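Local coordinates for Poly(A) RNA polymerase protein 2 (Saccharomyces cerevisiae, PDB 3NYB) that acts as the catalytic subunit of the TRAMP RNA surveillance complex, adding poly(A) tails to RNA, at residues A[76-81]-A[131-136]. The protein carries 1 engineered substitution. Residues are numbered along the deposited sequence; the frame is centred on the assembly and turned at random.
Sequences GSDIDC and GIHIAV. Engineered in segment 131-136: Ala135 (natural residue Asp).
Residues 79-81 and 132-136 run as parallel neighbours in the sheet, the short strand axes 4.8 Å apart at 30°. Three nearly straight backbone hydrogen bonds join them, Ile79 N to His133 O, Ala135 N to Ile79 O and, shortest, Cys81 N to Ala135 O (2.8 Å). Before the first bond, a water bridges Ser77 O and His133 N, prolonging the ladder as the chains diverge. Asp80 and Ala135 share one face of the sheet, and Asp78, just before the strand, comes up to the Ala135 methyl. Ala135 is an engineered replacement of a natural aspartate; its CB lies 4.1 Å from Asp78 CB and 4.0 Å from Asp80 OD1. Asp78-Ile79-Asp80 is the Asp-X-Asp part of the nucleotidyltransferase palm motif; with the aspartate natural at 135, these residues are consistent with the superfamily's metal-binding carboxylate triad. With CG beside its backbone N (chi1 -58°), Asp78 sets OD1 3.3 Å from His133 CB, its carboxylate 19° from the imidazole plane; a second water donates to OD1 and makes a weak contact with His133 ND1 at the ring edge. On the other face Cys81 SG and CB pack loosely against Ile134 CG2 and Val136 CG2, while Ile46 and Ile49 of helix 36-54 cover Ile79 and Ile134. Separately, Ile79 CG2 loosely approaches Ile132 CG2.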
loop_
_atom_site.group_PDB
_atom_site.type_symbol
_atom_site.label_atom_id
_atom_site.label_comp_id
_atom_site.label_asym_id
_atom_site.label_seq_id
_atom_site.Cartn_x
_atom_site.Cartn_y
_atom_site.Cartn_z
ATOM N N GLY A 76 6.793 2.283 -14.459
ATOM C CA GLY A 76 8.085 1.626 -14.523
ATOM C C GLY A 76 8.105 0.255 -13.858
ATOM O O GLY A 76 9.029 -0.517 -14.086
ATOM N N SER A 77 7.096 -0.068 -13.044
ATOM C CA SER A 77 7.049 -1.396 -12.425
ATOM C C SER A 77 6.753 -2.469 -13.465
ATOM O O SER A 77 6.144 -2.174 -14.500
ATOM C CB SER A 77 6.015 -1.458 -11.295
ATOM O OG SER A 77 4.694 -1.346 -11.786
ATOM N N ASP A 78 7.197 -3.700 -13.193
ATOM C CA ASP A 78 6.932 -4.840 -14.078
ATOM C C ASP A 78 5.441 -5.028 -14.218
ATOM O O ASP A 78 4.701 -4.977 -13.223
ATOM C CB ASP A 78 7.457 -6.158 -13.502
ATOM C CG ASP A 78 8.932 -6.149 -13.230
ATOM O OD1 ASP A 78 9.643 -5.258 -13.737
ATOM O OD2 ASP A 78 9.378 -7.059 -12.496
ATOM N N ILE A 79 4.997 -5.281 -15.443
ATOM C CA ILE A 79 3.622 -5.690 -15.626
ATOM C C ILE A 79 3.593 -7.207 -15.740
ATOM O O ILE A 79 4.319 -7.795 -16.545
ATOM C CB ILE A 79 2.923 -4.940 -16.794
ATOM C CG1 ILE A 79 2.733 -5.807 -18.016
ATOM C CG2 ILE A 79 3.713 -3.703 -17.205
ATOM C CD1 ILE A 79 2.552 -4.937 -19.243
ATOM N N ASP A 80 2.775 -7.831 -14.894
ATOM C CA ASP A 80 2.768 -9.281 -14.749
ATOM C C ASP A 80 1.859 -9.969 -15.757
ATOM O O ASP A 80 0.693 -9.598 -15.908
ATOM C CB ASP A 80 2.340 -9.657 -13.328
ATOM C CG ASP A 80 3.030 -8.813 -12.268
ATOM O OD1 ASP A 80 4.266 -8.937 -12.121
ATOM O OD2 ASP A 80 2.337 -8.022 -11.587
ATOM N N CYS A 81 2.391 -10.983 -16.430
ATOM C CA CYS A 81 1.608 -11.771 -17.373
ATOM C C CYS A 81 1.651 -13.256 -17.053
ATOM O O CYS A 81 2.680 -13.767 -16.615
ATOM C CB CYS A 81 2.123 -11.546 -18.788
ATOM S SG CYS A 81 2.389 -9.811 -19.142
ATOM N N GLY A 131 10.870 -0.186 -24.005
ATOM C CA GLY A 131 11.498 -0.023 -22.705
ATOM C C GLY A 131 10.623 -0.462 -21.546
ATOM O O GLY A 131 10.936 -0.190 -20.382
ATOM N N ILE A 132 9.525 -1.143 -21.869
ATOM C CA ILE A 132 8.554 -1.629 -20.876
ATOM C C ILE A 132 9.050 -2.870 -20.120
ATOM O O ILE A 132 9.644 -3.773 -20.707
ATOM C CB ILE A 132 7.179 -1.932 -21.552
ATOM C CG1 ILE A 132 6.539 -0.641 -22.055
ATOM C CG2 ILE A 132 6.225 -2.606 -20.599
ATOM C CD1 ILE A 132 5.149 -0.820 -22.586
ATOM N N HIS A 133 8.806 -2.912 -18.816
ATOM C CA HIS A 133 9.255 -4.027 -17.996
ATOM C C HIS A 133 8.189 -5.099 -17.902
ATOM O O HIS A 133 7.056 -4.812 -17.524
ATOM C CB HIS A 133 9.608 -3.536 -16.596
ATOM C CG HIS A 133 10.818 -2.670 -16.562
ATOM N ND1 HIS A 133 12.060 -3.131 -16.151
ATOM C CD2 HIS A 133 11.008 -1.374 -16.912
ATOM C CE1 HIS A 133 12.942 -2.161 -16.243
ATOM N NE2 HIS A 133 12.326 -1.076 -16.702
ATOM N N ILE A 134 8.562 -6.331 -18.227
ATOM C CA ILE A 134 7.635 -7.458 -18.189
ATOM C C ILE A 134 8.111 -8.571 -17.266
ATOM O O ILE A 134 9.312 -8.878 -17.205
ATOM C CB ILE A 134 7.448 -8.100 -19.580
ATOM C CG1 ILE A 134 6.584 -7.218 -20.475
ATOM C CG2 ILE A 134 6.819 -9.478 -19.456
ATOM C CD1 ILE A 134 7.377 -6.265 -21.266
ATOM N N ALA A 135 7.156 -9.176 -16.559
ATOM C CA ALA A 135 7.402 -10.408 -15.822
ATOM C C ALA A 135 6.392 -11.490 -16.211
ATOM O O ALA A 135 5.187 -11.310 -16.044
ATOM C CB ALA A 135 7.352 -10.158 -14.340
ATOM N N VAL A 136 6.897 -12.614 -16.712
ATOM C CA VAL A 136 6.050 -13.693 -17.204
ATOM C C VAL A 136 6.138 -14.948 -16.357
ATOM O O VAL A 136 7.221 -15.339 -15.937
ATOM C CB VAL A 136 6.413 -14.093 -18.648
ATOM C CG1 VAL A 136 5.686 -15.362 -19.021
ATOM C CG2 VAL A 136 6.067 -12.972 -19.613
HETATM O O HOH W 1 6.573 -1.268 -17.053
HETATM O O HOH W 2 11.597 -6.374 -15.427
#